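Local coordinates for histone-lysine N-methyltransferase family member SUVH9 (Arabidopsis thaliana, PDB 4NJ5), which acts in gene silencing in RNA-directed DNA methylation, where it may bind methylated DNA and recruit RNA polymerase V, and lacks methyltransferase activity, at residues 395-400 with 444-449; 408-413 with 448-453. All coordinates share one frame; numbering follows the deposited sequence.

Overall arrangement
Both contacts lie in the SET domain and meet on strand 448-450, their centres about 9 Å apart. Interaction 1 sets the end of strand 393-395 and the start of helix 397-405 against this strand. Interaction 2 brings the loop 408-413 across it. Ala-448 and Met-449 serve both. The two contacts also touch directly: Leu-395 CD2 is 3.7 Å from Asp-450 N, and Phe-447 O is 3.5 Å from Pro-413 CD. The carbonyl of Ala-400 packs on Leu-410 CD2. Neither contact lies at the annotated zinc sites, which belong to the cysteine cluster of the pre-SET region.

Interaction 1: 395-400 with 444-449; sequences LTREQA and PVDFAM
Leu-395 N donates to Ala-448 O at 2.9 Å, with an N-H...O angle of 156°. The side chain of Leu-395 then runs over the same strand. Its CB lies 3.8 Å from Ala-448 O. Its CG is anti to the carbonyl carbon (chi1 -68°), and beyond it CD2 packs on Ala-448 O and on the carbonyl carbon of Met-449. Leu-395 O also approaches Phe-447 CB at 3.5 Å. The ring of Phe-447 also meets that of Phe-483.

Ala-400, in the first turn of the helix, sets its CB 4.0 Å from Ala-448 CB. Arg-397 reaches the exposed end of the contact. Its NH2 is 3.6 Å from Asp-446 O, which lies at the guanidinium edge. The Asp-446 carboxylate is farther off and well out of that plane, so only a loose attraction of charges is likely.

Thr-396 is the N-cap. Its OG1 accepts from Gln-399 N at 3.3 Å, and Gln-399 OE1 accepts from Thr-396 N at 2.8 Å. This capping box starts helix 397-405 directly after strand 393-395, which pairs antiparallel with strand 448-450 in the SET domain.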
ATOM      1  N   LEU A 395     -11.475 -28.952  -4.770  1.00 25.28           N
ATOM      2  CA  LEU A 395     -11.624 -30.383  -4.999  1.00 26.71           C
ATOM      3  C   LEU A 395     -11.043 -31.222  -3.867  1.00 28.69           C
ATOM      4  O   LEU A 395     -10.126 -30.795  -3.156  1.00 28.57           O
ATOM      5  CB  LEU A 395     -10.940 -30.804  -6.302  1.00 27.44           C
ATOM      6  CG  LEU A 395     -11.475 -30.361  -7.665  1.00 30.69           C
ATOM      7  CD1 LEU A 395     -12.953 -30.024  -7.592  1.00 31.31           C
ATOM      8  CD2 LEU A 395     -10.680 -29.186  -8.198  1.00 29.98           C
ATOM      9  N   THR A 396     -11.589 -32.424  -3.718  1.00 28.52           N
ATOM     10  CA  THR A 396     -10.985 -33.452  -2.885  1.00 32.95           C
ATOM     11  C   THR A 396      -9.837 -34.060  -3.676  1.00 34.23           C
ATOM     12  O   THR A 396      -9.613 -33.682  -4.823  1.00 35.56           O
ATOM     13  CB  THR A 396     -11.990 -34.577  -2.579  1.00 33.65           C
ATOM     14  OG1 THR A 396     -12.526 -35.086  -3.807  1.00 32.68           O
ATOM     15  CG2 THR A 396     -13.134 -34.049  -1.729  1.00 31.17           C
ATOM     16  N   ARG A 397      -9.116 -35.007  -3.088  1.00 34.56           N
ATOM     17  CA  ARG A 397      -8.049 -35.679  -3.820  1.00 40.47           C
ATOM     18  C   ARG A 397      -8.578 -36.564  -4.953  1.00 40.59           C
ATOM     19  O   ARG A 397      -7.955 -36.651  -6.002  1.00 42.23           O
ATOM     20  CB  ARG A 397      -7.132 -36.449  -2.863  1.00 68.33           C
ATOM     21  CG  ARG A 397      -5.974 -37.158  -3.559  1.00 76.56           C
ATOM     22  CD  ARG A 397      -4.725 -37.203  -2.691  1.00 80.90           C
ATOM     23  NE  ARG A 397      -4.215 -35.861  -2.417  1.00 82.08           N
ATOM     24  CZ  ARG A 397      -2.927 -35.548  -2.314  1.00 84.07           C
ATOM     25  NH1 ARG A 397      -1.996 -36.479  -2.466  1.00 87.48           N
ATOM     26  NH2 ARG A 397      -2.569 -34.296  -2.064  1.00 82.40           N
ATOM     27  N   GLU A 398      -9.725 -37.206  -4.745  1.00 43.16           N
ATOM     28  CA  GLU A 398     -10.346 -38.037  -5.785  1.00 48.36           C
ATOM     29  C   GLU A 398     -10.787 -37.200  -6.995  1.00 41.70           C
ATOM     30  O   GLU A 398     -10.493 -37.546  -8.143  1.00 42.69           O
ATOM     31  CB  GLU A 398     -11.530 -38.855  -5.217  1.00 87.29           C
ATOM     32  CG  GLU A 398     -12.618 -37.975  -4.570  1.00 94.56           C
ATOM     33  CD  GLU A 398     -13.815 -38.750  -4.028  1.00 99.31           C
ATOM     34  OE1 GLU A 398     -13.938 -39.970  -4.298  1.00102.39           O
ATOM     35  OE2 GLU A 398     -14.644 -38.123  -3.329  1.00 98.93           O
ATOM     36  N   GLN A 399     -11.482 -36.097  -6.726  1.00 33.56           N
ATOM     37  CA  GLN A 399     -12.032 -35.252  -7.777  1.00 32.91           C
ATOM     38  C   GLN A 399     -10.901 -34.618  -8.569  1.00 32.42           C
ATOM     39  O   GLN A 399     -10.918 -34.584  -9.811  1.00 41.16           O
ATOM     40  CB  GLN A 399     -12.915 -34.156  -7.170  1.00 35.54           C
ATOM     41  CG  GLN A 399     -14.145 -34.665  -6.424  1.00 36.16           C
ATOM     42  CD  GLN A 399     -14.671 -33.671  -5.390  1.00 35.33           C
ATOM     43  OE1 GLN A 399     -14.007 -32.689  -5.056  1.00 29.47           O
ATOM     44  NE2 GLN A 399     -15.869 -33.933  -4.876  1.00 31.30           N
ATOM     45  N   ALA A 400      -9.917 -34.119  -7.826  1.00 36.32           N
ATOM     46  CA  ALA A 400      -8.727 -33.514  -8.397  1.00 35.80           C
ATOM     47  C   ALA A 400      -8.024 -34.520  -9.280  1.00 37.84           C
ATOM     48  O   ALA A 400      -7.645 -34.203 -10.393  1.00 36.99           O
ATOM     49  CB  ALA A 400      -7.794 -33.035  -7.304  1.00 30.37           C
ATOM     50  N   PRO A 444       0.507 -28.975   5.911  1.00 41.35           N
ATOM     51  CA  PRO A 444       0.258 -28.046   4.810  1.00 37.47           C
ATOM     52  C   PRO A 444      -1.081 -28.334   4.155  1.00 37.43           C
ATOM     53  O   PRO A 444      -1.568 -29.461   4.210  1.00 40.89           O
ATOM     54  CB  PRO A 444       1.399 -28.348   3.836  1.00 32.24           C
ATOM     55  CG  PRO A 444       1.755 -29.768   4.107  1.00 35.75           C
ATOM     56  CD  PRO A 444       1.545 -29.967   5.583  1.00 37.72           C
ATOM     57  N   VAL A 445      -1.678 -27.304   3.570  1.00 27.85           N
ATOM     58  CA  VAL A 445      -2.864 -27.459   2.743  1.00 29.08           C
ATOM     59  C   VAL A 445      -2.501 -28.336   1.544  1.00 32.65           C
ATOM     60  O   VAL A 445      -1.409 -28.208   0.996  1.00 35.64           O
ATOM     61  CB  VAL A 445      -3.371 -26.075   2.289  1.00 44.83           C
ATOM     62  CG1 VAL A 445      -4.230 -26.174   1.046  1.00 48.23           C
ATOM     63  CG2 VAL A 445      -4.119 -25.379   3.428  1.00 46.19           C
ATOM     64  N   ASP A 446      -3.389 -29.251   1.155  1.00 49.35           N
ATOM     65  CA  ASP A 446      -3.099 -30.146   0.033  1.00 54.77           C
ATOM     66  C   ASP A 446      -4.194 -30.222  -1.029  1.00 51.03           C
ATOM     67  O   ASP A 446      -4.059 -30.969  -1.999  1.00 55.82           O
ATOM     68  CB  ASP A 446      -2.733 -31.554   0.518  1.00 69.43           C
ATOM     69  CG  ASP A 446      -3.817 -32.195   1.377  1.00 77.37           C
ATOM     70  OD1 ASP A 446      -5.008 -31.861   1.220  1.00 78.95           O
ATOM     71  OD2 ASP A 446      -3.466 -33.052   2.214  1.00 81.50           O
ATOM     72  N   PHE A 447      -5.269 -29.460  -0.860  1.00 34.15           N
ATOM     73  CA  PHE A 447      -6.357 -29.517  -1.835  1.00 31.06           C
ATOM     74  C   PHE A 447      -6.047 -28.730  -3.107  1.00 31.32           C
ATOM     75  O   PHE A 447      -5.142 -27.897  -3.139  1.00 33.52           O
ATOM     76  CB  PHE A 447      -7.697 -29.081  -1.223  1.00 24.81           C
ATOM     77  CG  PHE A 447      -7.835 -27.596  -1.021  1.00 23.39           C
ATOM     78  CD1 PHE A 447      -7.504 -27.014   0.192  1.00 22.82           C
ATOM     79  CD2 PHE A 447      -8.335 -26.786  -2.032  1.00 22.77           C
ATOM     80  CE1 PHE A 447      -7.646 -25.653   0.383  1.00 23.87           C
ATOM     81  CE2 PHE A 447      -8.475 -25.426  -1.846  1.00 21.62           C
ATOM     82  CZ  PHE A 447      -8.131 -24.860  -0.639  1.00 25.52           C
ATOM     83  N   ALA A 448      -6.805 -29.006  -4.160  1.00 28.05           N
ATOM     84  CA  ALA A 448      -6.593 -28.343  -5.436  1.00 28.59           C
ATOM     85  C   ALA A 448      -7.804 -27.511  -5.809  1.00 27.76           C
ATOM     86  O   ALA A 448      -8.904 -27.744  -5.319  1.00 32.14           O
ATOM     87  CB  ALA A 448      -6.294 -29.365  -6.522  1.00 26.52           C
ATOM     88  N   MET A 449      -7.589 -26.537  -6.684  1.00 24.06           N
ATOM     89  CA  MET A 449      -8.655 -25.664  -7.133  1.00 23.14           C
ATOM     90  C   MET A 449      -8.718 -25.649  -8.647  1.00 27.81           C
ATOM     91  O   MET A 449      -7.691 -25.565  -9.325  1.00 29.27           O
ATOM     92  CB  MET A 449      -8.427 -24.238  -6.628  1.00 21.91           C
ATOM     93  CG  MET A 449      -8.286 -24.134  -5.128  1.00 30.14           C
ATOM     94  SD  MET A 449      -8.056 -22.437  -4.573  1.00 43.47           S
ATOM     95  CE  MET A 449      -9.601 -21.705  -5.088  1.00 19.77           C
TER

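Interaction 2: 408-413 with 448-453; sequences DTLVYP and AMDVSK
The ring of Tyr-412 meets the methyl of Ala-448 in an off-centre CH-pi contact. Ala-448 CB is 4.1 Å from the ring centroid and 29° off the ring normal. It comes closest to CE1, at 3.6 Å, with CD1 and CZ next. Arg-415 makes a cation-pi contact with the same ring. The carboxylate of Asp-450 is the other flat group. Its OD2 takes two bonds from Ser-452: OG donates to the syn lone pair at 2.7 Å, and the backbone N comes from above the plane, closing an Asx turn. OD1 faces the 408-413 loop. Water 1 joins it to Asp-408 OD2. A link through water 2 to Thr-409 O is doubtful, because its distances are too short. Leu-410 CD1 packs 3.8 Å from OD1. An alanine at Asp-450 would probably leave Ser-452 N and OG without their shared acceptor and water 1 without one of its anchors, so the turn could shift.

The backbones are joined by a single antiparallel hydrogen-bonded pair, Val-411 with Met-449. Val-411 N donates to Met-449 O, and Met-449 N to Val-411 O, each at 2.8 Å. Apolar groups pack around this pair. Leu-410 CD2 lies 3.9 Å from Ala-448 CB. Val-411 CG2, anti to the carbonyl carbon, meets Val-451 CG2, and the two side chains cross at about a right angle. Pro-413 CD rests on Met-449 CG.

Strand 448-450 thus lies between the loop and strand 393-395, where Asp-450 also bonds to the backbone of Val-393. Leu-410 packs on Ala-400 of helix 397-405, while Pro-413 and Met-449 touch Val-486 of strand 485-490.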
ATOM      1  N   ASP A 408      -6.550 -31.792 -17.342  1.00 46.85           N
ATOM      2  CA  ASP A 408      -6.817 -30.427 -16.891  1.00 46.59           C
ATOM      3  C   ASP A 408      -5.713 -29.883 -15.987  1.00 43.52           C
ATOM      4  O   ASP A 408      -5.029 -30.641 -15.298  1.00 44.67           O
ATOM      5  CB  ASP A 408      -8.171 -30.344 -16.181  1.00 55.76           C
ATOM      6  CG  ASP A 408      -9.307 -30.872 -17.033  1.00 62.70           C
ATOM      7  OD1 ASP A 408      -9.103 -31.048 -18.253  1.00 67.38           O
ATOM      8  OD2 ASP A 408     -10.403 -31.110 -16.486  1.00 64.16           O
ATOM      9  N   THR A 409      -5.544 -28.565 -16.003  1.00 41.06           N
ATOM     10  CA  THR A 409      -4.559 -27.901 -15.156  1.00 40.09           C
ATOM     11  C   THR A 409      -5.232 -27.373 -13.894  1.00 39.16           C
ATOM     12  O   THR A 409      -6.286 -26.746 -13.965  1.00 43.41           O
ATOM     13  CB  THR A 409      -3.871 -26.742 -15.902  1.00 36.71           C
ATOM     14  OG1 THR A 409      -3.237 -27.243 -17.085  1.00 38.74           O
ATOM     15  CG2 THR A 409      -2.828 -26.077 -15.017  1.00 35.67           C
ATOM     16  N   LEU A 410      -4.623 -27.636 -12.742  1.00 34.86           N
ATOM     17  CA  LEU A 410      -5.200 -27.255 -11.455  1.00 31.73           C
ATOM     18  C   LEU A 410      -4.289 -26.318 -10.665  1.00 30.80           C
ATOM     19  O   LEU A 410      -3.065 -26.386 -10.775  1.00 30.42           O
ATOM     20  CB  LEU A 410      -5.492 -28.503 -10.620  1.00 31.10           C
ATOM     21  CG  LEU A 410      -6.915 -29.066 -10.606  1.00 34.97           C
ATOM     22  CD1 LEU A 410      -7.603 -28.894 -11.948  1.00 35.53           C
ATOM     23  CD2 LEU A 410      -6.880 -30.535 -10.212  1.00 36.57           C
ATOM     24  N   VAL A 411      -4.895 -25.452  -9.858  1.00 24.80           N
ATOM     25  CA  VAL A 411      -4.137 -24.560  -8.989  1.00 23.92           C
ATOM     26  C   VAL A 411      -3.993 -25.156  -7.593  1.00 23.84           C
ATOM     27  O   VAL A 411      -4.970 -25.597  -6.988  1.00 23.65           O
ATOM     28  CB  VAL A 411      -4.800 -23.176  -8.880  1.00 23.90           C
ATOM     29  CG1 VAL A 411      -4.033 -22.296  -7.904  1.00 21.86           C
ATOM     30  CG2 VAL A 411      -4.872 -22.521 -10.247  1.00 26.63           C
ATOM     31  N   TYR A 412      -2.766 -25.175  -7.090  1.00 27.87           N
ATOM     32  CA  TYR A 412      -2.493 -25.700  -5.761  1.00 29.36           C
ATOM     33  C   TYR A 412      -2.043 -24.568  -4.847  1.00 30.64           C
ATOM     34  O   TYR A 412      -0.884 -24.155  -4.890  1.00 34.63           O
ATOM     35  CB  TYR A 412      -1.429 -26.800  -5.825  1.00 27.68           C
ATOM     36  CG  TYR A 412      -1.877 -28.030  -6.586  1.00 31.18           C
ATOM     37  CD1 TYR A 412      -2.393 -29.133  -5.918  1.00 35.42           C
ATOM     38  CD2 TYR A 412      -1.791 -28.086  -7.973  1.00 28.90           C
ATOM     39  CE1 TYR A 412      -2.805 -30.261  -6.610  1.00 35.37           C
ATOM     40  CE2 TYR A 412      -2.203 -29.206  -8.672  1.00 29.16           C
ATOM     41  CZ  TYR A 412      -2.709 -30.291  -7.986  1.00 33.63           C
ATOM     42  OH  TYR A 412      -3.122 -31.407  -8.678  1.00 36.07           O
ATOM     43  N   PRO A 413      -2.970 -24.059  -4.021  1.00 29.03           N
ATOM     44  CA  PRO A 413      -2.729 -22.917  -3.132  1.00 26.50           C
ATOM     45  C   PRO A 413      -1.539 -23.130  -2.204  1.00 27.28           C
ATOM     46  O   PRO A 413      -0.908 -22.156  -1.796  1.00 29.56           O
ATOM     47  CB  PRO A 413      -4.030 -22.815  -2.325  1.00 25.53           C
ATOM     48  CG  PRO A 413      -4.717 -24.126  -2.510  1.00 28.27           C
ATOM     49  CD  PRO A 413      -4.334 -24.590  -3.872  1.00 27.19           C
ATOM     50  N   ALA A 448      -6.805 -29.006  -4.160  1.00 28.05           N
ATOM     51  CA  ALA A 448      -6.593 -28.343  -5.436  1.00 28.59           C
ATOM     52  C   ALA A 448      -7.804 -27.511  -5.809  1.00 27.76           C
ATOM     53  O   ALA A 448      -8.904 -27.744  -5.319  1.00 32.14           O
ATOM     54  CB  ALA A 448      -6.294 -29.365  -6.522  1.00 26.52           C
ATOM     55  N   MET A 449      -7.589 -26.537  -6.684  1.00 24.06           N
ATOM     56  CA  MET A 449      -8.655 -25.664  -7.133  1.00 23.14           C
ATOM     57  C   MET A 449      -8.718 -25.649  -8.647  1.00 27.81           C
ATOM     58  O   MET A 449      -7.691 -25.565  -9.325  1.00 29.27           O
ATOM     59  CB  MET A 449      -8.427 -24.238  -6.628  1.00 21.91           C
ATOM     60  CG  MET A 449      -8.286 -24.134  -5.128  1.00 30.14           C
ATOM     61  SD  MET A 449      -8.056 -22.437  -4.573  1.00 43.47           S
ATOM     62  CE  MET A 449      -9.601 -21.705  -5.088  1.00 19.77           C
ATOM     63  N   ASP A 450      -9.928 -25.734  -9.175  1.00 24.02           N
ATOM     64  CA  ASP A 450     -10.144 -25.520 -10.593  1.00 24.54           C
ATOM     65  C   ASP A 450     -10.666 -24.099 -10.775  1.00 23.65           C
ATOM     66  O   ASP A 450     -11.609 -23.687 -10.096  1.00 23.14           O
ATOM     67  CB  ASP A 450     -11.143 -26.537 -11.142  1.00 28.99           C
ATOM     68  CG  ASP A 450     -11.278 -26.461 -12.647  1.00 31.34           C
ATOM     69  OD1 ASP A 450     -10.765 -27.365 -13.340  1.00 33.81           O
ATOM     70  OD2 ASP A 450     -11.890 -25.495 -13.141  1.00 34.63           O
ATOM     71  N   VAL A 451     -10.036 -23.352 -11.677  1.00 23.60           N
ATOM     72  CA  VAL A 451     -10.465 -21.995 -11.991  1.00 22.98           C
ATOM     73  C   VAL A 451     -10.680 -21.816 -13.490  1.00 23.81           C
ATOM     74  O   VAL A 451     -10.568 -20.710 -14.015  1.00 24.03           O
ATOM     75  CB  VAL A 451      -9.449 -20.940 -11.492  1.00 23.69           C
ATOM     76  CG1 VAL A 451      -9.408 -20.914  -9.972  1.00 21.23           C
ATOM     77  CG2 VAL A 451      -8.064 -21.209 -12.068  1.00 22.54           C
ATOM     78  N   SER A 452     -10.998 -22.906 -14.175  1.00 24.93           N
ATOM     79  CA  SER A 452     -11.177 -22.876 -15.621  1.00 25.94           C
ATOM     80  C   SER A 452     -12.618 -22.562 -16.019  1.00 26.27           C
ATOM     81  O   SER A 452     -12.894 -22.265 -17.176  1.00 27.05           O
ATOM     82  CB  SER A 452     -10.761 -24.217 -16.228  1.00 27.20           C
ATOM     83  OG  SER A 452     -11.611 -25.261 -15.777  1.00 27.67           O
ATOM     84  N   LYS A 453     -13.530 -22.637 -15.055  1.00 25.84           N
ATOM     85  CA  LYS A 453     -14.950 -22.449 -15.322  1.00 27.67           C
ATOM     86  C   LYS A 453     -15.546 -21.355 -14.454  1.00 25.42           C
ATOM     87  O   LYS A 453     -16.210 -20.451 -14.946  1.00 25.62           O
ATOM     88  CB  LYS A 453     -15.702 -23.768 -15.100  1.00 27.24           C
ATOM     89  CG  LYS A 453     -15.325 -24.883 -16.053  1.00 31.15           C
ATOM     90  CD  LYS A 453     -16.100 -26.159 -15.751  1.00 35.17           C
ATOM     91  CE  LYS A 453     -15.798 -27.250 -16.766  1.00 38.49           C
ATOM     92  NZ  LYS A 453     -16.122 -26.813 -18.151  1.00 42.06           N
TER
HETATM   93  O   HOH W   1     -11.751 -28.487 -15.590  1.00 36.53           O
HETATM   94  O   HOH W   2      -8.731 -26.951 -14.804  1.00 38.23           O